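Local coordinates for protein myosin regulatory light chain (Physarum polycephalum, PDB 2BL0) that forms the regulatory light chain of a myosin II, a protein of paired EF-hands that binds a calcium ion, at residues C[85-98]-C[125-137]. Numbering follows the deposited sequence.
Sequences FRTFDPEGTGYIPK and ETEKGQIRYDNFI
The rings of Phe-85 and Tyr-133 lie nearly parallel in an offset stack, centroids 4.7 Å apart and planes at 14°. The stack lies beside the two loops of the EF-hand pair in the second half of the chain, which are joined by the short antiparallel sheet characteristic of that fold. Each ring also takes the other's CB over its centre: Tyr-133 CB sits 3.5 Å from the centroid of the Phe-85 ring. With CG between its backbone N and carbonyl carbon (chi1 68°), the Tyr-133 ring lies back over Phe-85 CB. Phe-136 CD1 meets the edge of the Phe-85 ring, and Asp-89 OD2 lies at the edge of the Tyr-133 ring. Arg-132 CG packs over one face of the Tyr-95 ring, 3.7 Å from its centroid.

No calcium ion is seen here; the calcium site of this chain is in its other half. In the sheet, Ile-96 and Ile-131 form the hydrogen-bonded pair, with Ile-96 N to Ile-131 O at 2.9 Å and a return bond from Ile-131 N to Ile-96 O. Both isoleucines also touch Leu-101 of helix 98-107.

Lys-98 and Glu-125 form a long salt bridge. The hydroxyl of the buried Tyr-133 donates to Asp-89 OD2 at 3.0 Å, on the anti side of the carboxylate; the same oxygen accepts a weak bond from Gly-94 N.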
ATOM      1  N   PHE C  85      -4.284  10.421   1.650  1.00 22.00           N
ATOM      2  CA  PHE C  85      -5.658  10.920   1.573  1.00 22.06           C
ATOM      3  C   PHE C  85      -6.104  11.060   0.111  1.00 22.48           C
ATOM      4  O   PHE C  85      -7.272  10.831  -0.198  1.00 22.75           O
ATOM      5  CB  PHE C  85      -5.797  12.250   2.327  1.00 21.78           C
ATOM      6  CG  PHE C  85      -5.907  12.097   3.837  1.00 20.37           C
ATOM      7  CD1 PHE C  85      -4.976  12.691   4.679  1.00 20.49           C
ATOM      8  CD2 PHE C  85      -6.940  11.366   4.410  1.00 18.58           C
ATOM      9  CE1 PHE C  85      -5.078  12.566   6.052  1.00 18.78           C
ATOM     10  CE2 PHE C  85      -7.052  11.241   5.789  1.00 18.39           C
ATOM     11  CZ  PHE C  85      -6.121  11.850   6.615  1.00 18.80           C
ATOM     12  N   ARG C  86      -5.169  11.399  -0.782  1.00 22.81           N
ATOM     13  CA  ARG C  86      -5.468  11.605  -2.208  1.00 22.84           C
ATOM     14  C   ARG C  86      -5.929  10.337  -2.903  1.00 22.59           C
ATOM     15  O   ARG C  86      -6.618  10.392  -3.935  1.00 22.59           O
ATOM     16  CB  ARG C  86      -4.250  12.164  -2.953  1.00 23.08           C
ATOM     17  N   THR C  87      -5.546   9.194  -2.352  1.00 22.57           N
ATOM     18  CA  THR C  87      -6.053   7.919  -2.829  1.00 22.11           C
ATOM     19  C   THR C  87      -7.573   7.889  -2.734  1.00 22.71           C
ATOM     20  O   THR C  87      -8.242   7.386  -3.629  1.00 22.58           O
ATOM     21  CB  THR C  87      -5.439   6.782  -1.997  1.00 22.01           C
ATOM     22  OG1 THR C  87      -4.021   6.762  -2.196  1.00 20.65           O
ATOM     23  CG2 THR C  87      -5.920   5.403  -2.473  1.00 21.32           C
ATOM     24  N   PHE C  88      -8.100   8.452  -1.647  0.70 23.48           N
ATOM     25  CA  PHE C  88      -9.531   8.501  -1.368  0.70 24.45           C
ATOM     26  C   PHE C  88     -10.189   9.827  -1.758  1.00 25.50           C
ATOM     27  O   PHE C  88     -11.368  10.048  -1.482  1.00 26.06           O
ATOM     28  CB  PHE C  88      -9.753   8.211   0.110  1.00 24.23           C
ATOM     29  CG  PHE C  88      -9.137   6.920   0.545  1.00 24.88           C
ATOM     30  CD1 PHE C  88      -7.871   6.895   1.122  1.00 24.69           C
ATOM     31  CD2 PHE C  88      -9.803   5.725   0.336  1.00 24.45           C
ATOM     32  CE1 PHE C  88      -7.292   5.696   1.496  1.00 25.66           C
ATOM     33  CE2 PHE C  88      -9.234   4.519   0.714  1.00 24.83           C
ATOM     34  CZ  PHE C  88      -7.980   4.498   1.286  1.00 24.32           C
ATOM     35  N   ASP C  89      -9.421  10.689  -2.416  1.00 26.46           N
ATOM     36  CA  ASP C  89      -9.920  11.932  -2.978  1.00 27.38           C
ATOM     37  C   ASP C  89      -9.046  12.252  -4.197  1.00 28.29           C
ATOM     38  O   ASP C  89      -8.163  13.117  -4.128  1.00 28.25           O
ATOM     39  CB  ASP C  89      -9.850  13.027  -1.916  1.00 27.53           C
ATOM     40  CG  ASP C  89     -10.291  14.384  -2.425  1.00 27.61           C
ATOM     41  OD1 ASP C  89     -11.031  14.459  -3.429  1.00 28.88           O
ATOM     42  OD2 ASP C  89      -9.937  15.432  -1.870  1.00 28.90           O
ATOM     43  N   PRO C  90      -9.274  11.525  -5.297  1.00 29.49           N
ATOM     44  CA  PRO C  90      -8.436  11.638  -6.504  1.00 30.43           C
ATOM     45  C   PRO C  90      -8.456  13.023  -7.162  1.00 31.32           C
ATOM     46  O   PRO C  90      -7.432  13.440  -7.706  1.00 31.36           O
ATOM     47  CB  PRO C  90      -9.030  10.582  -7.451  1.00 30.47           C
ATOM     48  CG  PRO C  90      -9.830   9.679  -6.587  1.00 30.01           C
ATOM     49  CD  PRO C  90     -10.344  10.525  -5.474  1.00 29.49           C
ATOM     50  N   GLU C  91      -9.598  13.708  -7.128  1.00 32.34           N
ATOM     51  CA  GLU C  91      -9.639  15.124  -7.491  1.00 33.25           C
ATOM     52  C   GLU C  91      -9.131  15.918  -6.288  1.00 33.60           C
ATOM     53  O   GLU C  91      -8.957  15.359  -5.204  1.00 33.75           O
ATOM     54  CB  GLU C  91     -11.056  15.557  -7.886  1.00 33.36           C
ATOM     55  CG  GLU C  91     -11.673  14.730  -9.007  1.00 34.48           C
ATOM     56  CD  GLU C  91     -12.530  15.551  -9.965  1.00 35.41           C
ATOM     57  OE1 GLU C  91     -12.446  15.320 -11.189  1.00 36.09           O
ATOM     58  OE2 GLU C  91     -13.294  16.431  -9.502  1.00 36.49           O
ATOM     59  N   GLY C  92      -8.888  17.212  -6.462  1.00 34.04           N
ATOM     60  CA  GLY C  92      -8.303  18.011  -5.389  1.00 34.14           C
ATOM     61  C   GLY C  92      -9.313  18.625  -4.429  1.00 34.26           C
ATOM     62  O   GLY C  92      -9.101  19.737  -3.941  1.00 34.43           O
ATOM     63  N   THR C  93     -10.391  17.898  -4.132  1.00 34.39           N
ATOM     64  CA  THR C  93     -11.524  18.453  -3.389  1.00 34.37           C
ATOM     65  C   THR C  93     -11.148  18.844  -1.963  1.00 34.37           C
ATOM     66  O   THR C  93     -11.700  19.802  -1.412  1.00 34.16           O
ATOM     67  CB  THR C  93     -12.713  17.447  -3.378  1.00 34.55           C
ATOM     68  OG1 THR C  93     -13.094  17.124  -4.722  1.00 34.12           O
ATOM     69  CG2 THR C  93     -13.985  18.079  -2.818  1.00 35.11           C
ATOM     70  N   GLY C  94     -10.195  18.114  -1.386  1.00 34.14           N
ATOM     71  CA  GLY C  94      -9.892  18.221   0.027  1.00 33.95           C
ATOM     72  C   GLY C  94     -10.947  17.565   0.903  1.00 33.88           C
ATOM     73  O   GLY C  94     -10.869  17.668   2.121  1.00 34.03           O
ATOM     74  N   TYR C  95     -11.924  16.891   0.293  1.00 33.85           N
ATOM     75  CA  TYR C  95     -12.998  16.229   1.035  1.00 33.93           C
ATOM     76  C   TYR C  95     -13.132  14.762   0.615  1.00 33.51           C
ATOM     77  O   TYR C  95     -12.950  14.420  -0.556  1.00 33.49           O
ATOM     78  CB  TYR C  95     -14.335  16.956   0.828  1.00 34.23           C
ATOM     79  CG  TYR C  95     -14.473  18.262   1.591  1.00 35.49           C
ATOM     80  CD1 TYR C  95     -13.825  19.416   1.158  1.00 36.61           C
ATOM     81  CD2 TYR C  95     -15.253  18.343   2.746  1.00 36.72           C
ATOM     82  CE1 TYR C  95     -13.948  20.616   1.850  1.00 37.55           C
ATOM     83  CE2 TYR C  95     -15.382  19.538   3.447  1.00 37.62           C
ATOM     84  CZ  TYR C  95     -14.731  20.673   2.993  1.00 38.05           C
ATOM     85  OH  TYR C  95     -14.856  21.863   3.679  1.00 38.97           O
ATOM     86  N   ILE C  96     -13.433  13.907   1.593  1.00 33.15           N
ATOM     87  CA  ILE C  96     -13.676  12.484   1.374  1.00 32.63           C
ATOM     88  C   ILE C  96     -15.008  12.144   2.053  1.00 32.62           C
ATOM     89  O   ILE C  96     -15.227  12.516   3.201  1.00 32.29           O
ATOM     90  CB  ILE C  96     -12.535  11.621   1.991  1.00 32.80           C
ATOM     91  CG1 ILE C  96     -11.178  11.955   1.351  1.00 32.39           C
ATOM     92  CG2 ILE C  96     -12.859  10.115   1.858  1.00 32.86           C
ATOM     93  CD1 ILE C  96      -9.974  11.371   2.078  1.00 31.68           C
ATOM     94  N   PRO C  97     -15.914  11.453   1.360  1.00 32.48           N
ATOM     95  CA  PRO C  97     -17.173  11.012   1.985  1.00 32.54           C
ATOM     96  C   PRO C  97     -16.923  10.071   3.172  1.00 32.71           C
ATOM     97  O   PRO C  97     -16.169   9.038   2.977  1.00 32.83           O
ATOM     98  CB  PRO C  97     -17.878  10.236   0.857  1.00 32.50           C
ATOM     99  CG  PRO C  97     -17.275  10.759  -0.391  1.00 32.18           C
ATOM    100  CD  PRO C  97     -15.836  11.059  -0.060  1.00 32.81           C
ATOM    101  N   LYS C  98     -17.526  10.402   4.338  1.00 32.73           N
ATOM    102  CA  LYS C  98     -17.200   9.723   5.608  1.00 33.03           C
ATOM    103  C   LYS C  98     -17.529   8.210   5.573  1.00 33.23           C
ATOM    104  O   LYS C  98     -16.906   7.433   6.289  1.00 33.69           O
ATOM    105  CB  LYS C  98     -17.857  10.448   6.814  1.00 32.73           C
ATOM    106  CG  LYS C  98     -18.784   9.629   7.718  1.00 32.68           C
ATOM    107  CD  LYS C  98     -18.183   9.370   9.090  1.00 32.41           C
ATOM    108  CE  LYS C  98     -19.018   8.385   9.890  1.00 32.25           C
ATOM    109  NZ  LYS C  98     -20.336   8.947  10.291  1.00 31.74           N
ATOM    110  N   GLU C 125     -14.600  15.958  10.577  1.00 31.89           N
ATOM    111  CA  GLU C 125     -16.004  15.898  10.099  1.00 32.49           C
ATOM    112  C   GLU C 125     -16.818  17.178  10.396  1.00 33.28           C
ATOM    113  O   GLU C 125     -17.817  17.140  11.125  1.00 33.58           O
ATOM    114  CB  GLU C 125     -16.731  14.671  10.683  1.00 32.56           C
ATOM    115  CG  GLU C 125     -17.975  14.270   9.882  1.00 32.37           C
ATOM    116  CD  GLU C 125     -18.636  12.953  10.353  1.00 31.89           C
ATOM    117  OE1 GLU C 125     -18.134  12.330  11.308  1.00 32.11           O
ATOM    118  OE2 GLU C 125     -19.673  12.533   9.764  1.00 31.52           O
ATOM    119  N   THR C 126     -16.413  18.295   9.790  1.00 34.11           N
ATOM    120  CA  THR C 126     -17.019  19.611  10.061  1.00 34.95           C
ATOM    121  C   THR C 126     -18.507  19.676   9.677  1.00 35.68           C
ATOM    122  O   THR C 126     -19.314  20.265  10.404  1.00 35.45           O
ATOM    123  CB  THR C 126     -16.236  20.738   9.335  1.00 35.03           C
ATOM    124  OG1 THR C 126     -16.384  20.611   7.913  1.00 35.18           O
ATOM    125  CG2 THR C 126     -14.718  20.607   9.570  1.00 35.05           C
ATOM    126  N   GLU C 127     -18.847  19.072   8.535  1.00 36.61           N
ATOM    127  CA  GLU C 127     -20.236  18.914   8.100  1.00 37.56           C
ATOM    128  C   GLU C 127     -20.803  17.612   8.701  1.00 38.16           C
ATOM    129  O   GLU C 127     -20.320  17.158   9.739  1.00 38.71           O
ATOM    130  CB  GLU C 127     -20.317  18.933   6.566  1.00 37.70           C
ATOM    131  CG  GLU C 127     -21.624  19.478   6.007  1.00 38.11           C
ATOM    132  CD  GLU C 127     -21.637  20.991   5.894  1.00 38.47           C
ATOM    133  OE1 GLU C 127     -21.251  21.672   6.872  1.00 38.56           O
ATOM    134  OE2 GLU C 127     -22.046  21.494   4.825  1.00 38.67           O
ATOM    135  N   LYS C 128     -21.809  17.011   8.064  1.00 38.56           N
ATOM    136  CA  LYS C 128     -22.561  15.907   8.668  1.00 38.82           C
ATOM    137  C   LYS C 128     -22.083  14.543   8.191  1.00 38.79           C
ATOM    138  O   LYS C 128     -22.093  13.584   8.960  1.00 39.30           O
ATOM    139  CB  LYS C 128     -24.061  16.066   8.380  1.00 38.93           C
ATOM    140  CG  LYS C 128     -24.669  17.364   8.926  1.00 39.57           C
ATOM    141  CD  LYS C 128     -25.653  18.021   7.945  1.00 39.86           C
ATOM    142  CE  LYS C 128     -27.057  17.435   8.052  1.00 40.27           C
ATOM    143  NZ  LYS C 128     -27.217  16.236   7.185  1.00 40.57           N
ATOM    144  N   GLY C 129     -21.675  14.453   6.927  1.00 38.59           N
ATOM    145  CA  GLY C 129     -21.134  13.218   6.375  1.00 38.08           C
ATOM    146  C   GLY C 129     -19.900  13.432   5.513  1.00 37.62           C
ATOM    147  O   GLY C 129     -19.671  12.687   4.557  1.00 37.61           O
ATOM    148  N   GLN C 130     -19.102  14.445   5.847  1.00 36.85           N
ATOM    149  CA  GLN C 130     -17.913  14.761   5.062  1.00 36.41           C
ATOM    150  C   GLN C 130     -16.709  15.098   5.925  1.00 35.89           C
ATOM    151  O   GLN C 130     -16.803  15.851   6.900  1.00 35.61           O
ATOM    152  CB  GLN C 130     -18.190  15.910   4.102  1.00 36.51           C
ATOM    153  CG  GLN C 130     -18.547  15.431   2.693  1.00 37.06           C
ATOM    154  CD  GLN C 130     -18.860  16.569   1.744  1.00 37.90           C
ATOM    155  OE1 GLN C 130     -19.615  16.392   0.791  1.00 38.30           O
ATOM    156  NE2 GLN C 130     -18.282  17.739   1.997  1.00 38.86           N
ATOM    157  N   ILE C 131     -15.569  14.550   5.524  1.00 35.38           N
ATOM    158  CA  ILE C 131     -14.329  14.728   6.260  1.00 34.80           C
ATOM    159  C   ILE C 131     -13.389  15.583   5.379  1.00 34.37           C
ATOM    160  O   ILE C 131     -13.145  15.250   4.162  1.00 34.23           O
ATOM    161  CB  ILE C 131     -13.741  13.316   6.684  1.00 34.89           C
ATOM    162  CG1 ILE C 131     -12.959  12.639   5.569  1.00 35.72           C
ATOM    163  CG2 ILE C 131     -14.834  12.379   7.186  1.00 34.28           C
ATOM    164  CD1 ILE C 131     -11.462  12.807   5.762  1.00 36.93           C
ATOM    165  N   ARG C 132     -12.887  16.703   5.976  1.00 34.35           N
ATOM    166  CA  ARG C 132     -11.997  17.619   5.243  1.00 34.04           C
ATOM    167  C   ARG C 132     -10.525  17.184   5.201  1.00 33.53           C
ATOM    168  O   ARG C 132      -9.733  17.758   4.451  1.00 34.56           O
ATOM    169  CB  ARG C 132     -12.079  19.038   5.816  1.00 34.03           C
ATOM    170  CG  ARG C 132     -11.905  20.111   4.749  1.00 34.95           C
ATOM    171  CD  ARG C 132     -10.571  20.844   4.776  1.00 35.99           C
ATOM    172  NE  ARG C 132     -10.710  22.254   4.416  1.00 36.65           N
ATOM    173  CZ  ARG C 132     -11.365  23.160   5.139  1.00 37.66           C
ATOM    174  NH1 ARG C 132     -11.427  24.417   4.721  1.00 37.56           N
ATOM    175  NH2 ARG C 132     -11.956  22.820   6.283  1.00 38.67           N
ATOM    176  N   TYR C 133     -10.183  16.164   5.978  1.00 32.20           N
ATOM    177  CA  TYR C 133      -8.801  15.772   6.311  1.00 30.49           C
ATOM    178  C   TYR C 133      -7.674  16.811   6.485  1.00 30.14           C
ATOM    179  O   TYR C 133      -6.677  16.501   7.138  1.00 29.77           O
ATOM    180  CB  TYR C 133      -8.326  14.648   5.382  1.00 30.48           C
ATOM    181  CG  TYR C 133      -8.130  15.018   3.929  1.00 27.96           C
ATOM    182  CD1 TYR C 133      -6.929  15.563   3.484  1.00 25.31           C
ATOM    183  CD2 TYR C 133      -9.130  14.759   2.988  1.00 28.23           C
ATOM    184  CE1 TYR C 133      -6.724  15.866   2.161  1.00 24.96           C
ATOM    185  CE2 TYR C 133      -8.940  15.063   1.657  1.00 26.82           C
ATOM    186  CZ  TYR C 133      -7.733  15.615   1.245  1.00 26.70           C
ATOM    187  OH  TYR C 133      -7.535  15.916  -0.085  1.00 26.82           O
ATOM    188  N   ASP C 134      -7.792  18.019   5.929  1.00 29.36           N
ATOM    189  CA  ASP C 134      -6.779  19.051   6.170  1.00 28.84           C
ATOM    190  C   ASP C 134      -6.822  19.517   7.609  1.00 28.09           C
ATOM    191  O   ASP C 134      -5.806  19.949   8.135  1.00 28.20           O
ATOM    192  CB  ASP C 134      -6.937  20.239   5.217  1.00 29.04           C
ATOM    193  CG  ASP C 134      -6.406  19.938   3.835  1.00 30.15           C
ATOM    194  OD1 ASP C 134      -5.228  19.522   3.751  1.00 30.70           O
ATOM    195  OD2 ASP C 134      -7.095  20.067   2.789  1.00 29.79           O
ATOM    196  N   ASN C 135      -7.980  19.402   8.256  1.00 27.47           N
ATOM    197  CA  ASN C 135      -8.088  19.723   9.684  1.00 27.53           C
ATOM    198  C   ASN C 135      -7.195  18.807  10.510  1.00 27.53           C
ATOM    199  O   ASN C 135      -6.602  19.250  11.491  1.00 27.81           O
ATOM    200  CB  ASN C 135      -9.534  19.613  10.174  1.00 27.36           C
ATOM    201  CG  ASN C 135     -10.418  20.710   9.609  1.00 27.10           C
ATOM    202  OD1 ASN C 135     -10.209  21.162   8.488  1.00 27.36           O
ATOM    203  ND2 ASN C 135     -11.392  21.161  10.396  1.00 27.51           N
ATOM    204  N   PHE C 136      -7.089  17.541  10.102  1.00 27.51           N
ATOM    205  CA  PHE C 136      -6.167  16.609  10.772  1.00 27.33           C
ATOM    206  C   PHE C 136      -4.700  16.890  10.441  1.00 27.28           C
ATOM    207  O   PHE C 136      -3.855  16.966  11.341  1.00 27.20           O
ATOM    208  CB  PHE C 136      -6.486  15.150  10.427  1.00 27.40           C
ATOM    209  CG  PHE C 136      -5.428  14.185  10.910  1.00 26.95           C
ATOM    210  CD1 PHE C 136      -4.691  13.423  10.016  1.00 27.56           C
ATOM    211  CD2 PHE C 136      -5.147  14.075  12.265  1.00 27.98           C
ATOM    212  CE1 PHE C 136      -3.720  12.540  10.468  1.00 27.86           C
ATOM    213  CE2 PHE C 136      -4.166  13.208  12.721  1.00 27.42           C
ATOM    214  CZ  PHE C 136      -3.450  12.442  11.822  1.00 28.50           C
ATOM    215  N   ILE C 137      -4.392  17.013   9.153  1.00 27.36           N
ATOM    216  CA  ILE C 137      -3.011  17.195   8.707  1.00 27.91           C
ATOM    217  C   ILE C 137      -2.393  18.430   9.320  1.00 29.21           C
ATOM    218  O   ILE C 137      -1.280  18.386   9.839  1.00 29.19           O
ATOM    219  CB  ILE C 137      -2.933  17.352   7.188  1.00 27.86           C
ATOM    220  CG1 ILE C 137      -3.341  16.061   6.468  1.00 27.13           C
ATOM    221  CG2 ILE C 137      -1.517  17.738   6.764  1.00 27.58           C
ATOM    222  CD1 ILE C 137      -3.375  16.218   4.976  1.00 28.35           C
TER